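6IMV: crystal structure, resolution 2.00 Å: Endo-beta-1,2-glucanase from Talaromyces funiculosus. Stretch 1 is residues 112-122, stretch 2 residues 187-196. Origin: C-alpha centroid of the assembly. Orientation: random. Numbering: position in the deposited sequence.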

# COMPACT_ATOMS: atom_id res chain seq x y z
N ALA A 112 -18.05 8.42 -11.58
CA ALA A 112 -17.00 7.93 -10.66
C ALA A 112 -17.31 8.28 -9.20
O ALA A 112 -17.21 7.42 -8.33
CB ALA A 112 -15.64 8.44 -11.09
N PRO A 113 -17.66 9.55 -8.87
CA PRO A 113 -17.97 9.91 -7.48
C PRO A 113 -19.12 9.09 -6.89
O PRO A 113 -19.02 8.64 -5.75
CB PRO A 113 -18.33 11.40 -7.56
CG PRO A 113 -17.60 11.88 -8.80
CD PRO A 113 -17.70 10.72 -9.76
N GLY A 114 -20.19 8.89 -7.67
CA GLY A 114 -21.35 8.10 -7.25
C GLY A 114 -20.98 6.65 -6.98
O GLY A 114 -21.47 6.05 -6.02
N ILE A 115 -20.11 6.09 -7.83
CA ILE A 115 -19.64 4.71 -7.65
C ILE A 115 -18.87 4.60 -6.32
O ILE A 115 -19.17 3.72 -5.51
CB ILE A 115 -18.81 4.22 -8.85
CG1 ILE A 115 -19.67 4.11 -10.12
CG2 ILE A 115 -18.12 2.90 -8.53
CD1 ILE A 115 -18.86 4.02 -11.42
N ALA A 116 -17.92 5.51 -6.10
CA ALA A 116 -17.14 5.51 -4.85
C ALA A 116 -18.08 5.65 -3.63
O ALA A 116 -17.95 4.91 -2.65
CB ALA A 116 -16.11 6.61 -4.88
N ALA A 117 -19.02 6.60 -3.70
CA ALA A 117 -19.93 6.89 -2.59
C ALA A 117 -20.78 5.65 -2.27
O ALA A 117 -20.94 5.27 -1.12
CB ALA A 117 -20.80 8.09 -2.91
N SER A 118 -21.31 5.03 -3.31
CA SER A 118 -22.18 3.86 -3.16
C SER A 118 -21.45 2.70 -2.47
O SER A 118 -21.99 2.09 -1.53
CB SER A 118 -22.73 3.45 -4.48
OG SER A 118 -23.40 2.22 -4.37
N ILE A 119 -20.23 2.39 -2.93
CA ILE A 119 -19.48 1.26 -2.39
C ILE A 119 -19.09 1.57 -0.93
O ILE A 119 -19.16 0.70 -0.07
CB ILE A 119 -18.27 0.90 -3.27
CG1 ILE A 119 -18.71 0.41 -4.66
CG2 ILE A 119 -17.39 -0.12 -2.58
CD1 ILE A 119 -17.61 0.42 -5.71
N MET A 120 -18.69 2.82 -0.66
CA MET A 120 -18.24 3.19 0.69
C MET A 120 -19.42 3.16 1.68
O MET A 120 -19.22 2.89 2.86
CB MET A 120 -17.59 4.58 0.69
CG MET A 120 -16.17 4.56 0.14
SD MET A 120 -15.05 3.62 1.21
CE MET A 120 -14.74 4.79 2.53
N ASP A 121 -20.63 3.41 1.18
CA ASP A 121 -21.84 3.31 1.99
C ASP A 121 -22.09 1.84 2.35
O ASP A 121 -22.24 1.50 3.52
CB ASP A 121 -23.03 3.93 1.26
CG ASP A 121 -24.28 4.01 2.13
OD1 ASP A 121 -24.60 3.00 2.75
OD2 ASP A 121 -24.89 5.08 2.21
N THR A 122 -22.10 0.98 1.34
CA THR A 122 -22.26 -0.47 1.54
C THR A 122 -21.17 -0.98 2.48
O THR A 122 -21.46 -1.75 3.40
CB THR A 122 -22.23 -1.23 0.21
OG1 THR A 122 -23.20 -0.64 -0.65
CG2 THR A 122 -22.52 -2.70 0.35
N SER A 187 -25.28 14.51 0.33
CA SER A 187 -25.28 13.06 0.60
C SER A 187 -23.84 12.55 0.81
O SER A 187 -23.63 11.67 1.63
CB SER A 187 -26.01 12.28 -0.46
OG SER A 187 -25.29 12.29 -1.68
N PHE A 188 -22.86 13.13 0.10
CA PHE A 188 -21.45 12.77 0.30
C PHE A 188 -20.99 13.21 1.70
O PHE A 188 -20.26 12.49 2.37
CB PHE A 188 -20.54 13.34 -0.79
CG PHE A 188 -20.75 12.81 -2.19
CD1 PHE A 188 -21.59 11.73 -2.45
CD2 PHE A 188 -20.09 13.39 -3.26
CE1 PHE A 188 -21.77 11.26 -3.75
CE2 PHE A 188 -20.26 12.91 -4.56
CZ PHE A 188 -21.09 11.84 -4.79
N ILE A 189 -21.45 14.39 2.14
CA ILE A 189 -21.11 14.90 3.48
C ILE A 189 -21.70 13.98 4.55
O ILE A 189 -21.03 13.67 5.54
CB ILE A 189 -21.57 16.37 3.66
CG1 ILE A 189 -20.65 17.32 2.89
CG2 ILE A 189 -21.64 16.74 5.14
CD1 ILE A 189 -21.26 18.68 2.60
N ASP A 190 -22.96 13.57 4.37
CA ASP A 190 -23.65 12.65 5.30
C ASP A 190 -22.89 11.32 5.39
O ASP A 190 -22.70 10.79 6.48
CB ASP A 190 -25.09 12.38 4.87
CG ASP A 190 -26.01 13.58 5.05
OD1 ASP A 190 -25.62 14.55 5.74
OD2 ASP A 190 -27.13 13.53 4.49
N LEU A 191 -22.50 10.76 4.23
CA LEU A 191 -21.69 9.54 4.17
C LEU A 191 -20.39 9.75 4.97
O LEU A 191 -20.02 8.89 5.76
CB LEU A 191 -21.38 9.18 2.71
CG LEU A 191 -20.48 7.96 2.50
CD1 LEU A 191 -21.07 6.71 3.15
CD2 LEU A 191 -20.24 7.72 1.01
N ALA A 192 -19.75 10.91 4.77
CA ALA A 192 -18.48 11.26 5.40
C ALA A 192 -18.62 11.26 6.92
O ALA A 192 -17.73 10.80 7.63
CB ALA A 192 -17.99 12.60 4.91
N LYS A 193 -19.74 11.80 7.42
CA LYS A 193 -19.96 11.96 8.86
C LYS A 193 -20.18 10.59 9.52
O LYS A 193 -19.77 10.38 10.65
CB LYS A 193 -21.13 12.92 9.13
CG LYS A 193 -20.75 14.39 8.98
CD LYS A 193 -21.95 15.31 8.95
CE LYS A 193 -21.54 16.77 8.87
NZ LYS A 193 -22.67 17.67 9.20
N LYS A 194 -20.80 9.65 8.79
CA LYS A 194 -20.96 8.27 9.27
C LYS A 194 -19.58 7.59 9.36
O LYS A 194 -19.31 6.89 10.32
CB LYS A 194 -21.91 7.50 8.36
CG LYS A 194 -23.34 8.03 8.31
CD LYS A 194 -24.16 7.34 7.24
CE LYS A 194 -25.50 7.99 7.02
NZ LYS A 194 -26.32 7.18 6.09
N TRP A 195 -18.72 7.84 8.37
CA TRP A 195 -17.35 7.33 8.38
C TRP A 195 -16.55 7.99 9.52
O TRP A 195 -15.73 7.31 10.15
CB TRP A 195 -16.66 7.48 7.02
CG TRP A 195 -16.92 6.31 6.13
CD1 TRP A 195 -17.80 6.25 5.09
CD2 TRP A 195 -16.36 4.99 6.24
NE1 TRP A 195 -17.81 5.00 4.54
CE2 TRP A 195 -16.94 4.20 5.22
CE3 TRP A 195 -15.44 4.39 7.11
CZ2 TRP A 195 -16.61 2.86 5.03
CZ3 TRP A 195 -15.11 3.06 6.92
CH2 TRP A 195 -15.69 2.31 5.89
N GLN A 196 -16.82 9.27 9.79
CA GLN A 196 -16.15 10.00 10.88
C GLN A 196 -16.48 9.30 12.21
O GLN A 196 -15.60 9.10 13.05
CB GLN A 196 -16.53 11.49 10.86
CG GLN A 196 -15.88 12.32 11.96
CD GLN A 196 -14.46 12.76 11.67
OE1 GLN A 196 -14.16 13.34 10.63
NE2 GLN A 196 -13.56 12.51 12.62

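Helices distant in sequence often pack through side chains that recur about once per turn, and these two segments of an endo-beta-1,2-glucanase illustrate the principle. They run in roughly the same direction, their axes inclined by 33° and 10.5 Å apart at closest approach, and bury 379 Å². Phe-188, Leu-191 and Trp-195 recur at three- and four-residue spacings; on the other helix Pro-113 and Ala-117 are followed one turn later by the neighbours Met-120 and Asp-121.

Most of the contact is apolar. The CA-to-CB bond of Phe-188 points sideways, but with chi1 in the m well its ring end comes nearer the first helix, where CE1 lies 3.4 Å from Ala-117 CB and CE2 lies 3.9 Å from Pro-113 CB. Pro-113 stands in the first turn of its helix, where the lack of an amide hydrogen costs no backbone hydrogen bond, and its ring offers apolar carbon to the phenyl. Ala-117 suits a place where the backbones come close, its CA 6.7 Å from Phe-188 CA: its short methyl points toward the partner and meets both the phenyl ring and Leu-191, whose CD2 is 4.0 Å from Ala-117 CB. Leu-191, buried, spreads its two methyls along the opposing helix: CD2 also reaches Met-120 CB at 4.1 Å, while CD1 packs 3.9 Å from Asp-121 CB. Asp-121 thus offers its aliphatic portion here, while its OD1 is hydrogen-bonded elsewhere in the structure.

Met-120, m at all three chi angles, places CE over one face of the Trp-195 indole, 3.8 Å from CE to the centroid of the five-membered ring, a CH-pi interaction.

One hydrogen bond crosses the interface. Trp-195 NE1 donates to Met-120 O at 3.0 Å, so buried tryptophan combines a broad apolar surface with a satisfied polar group.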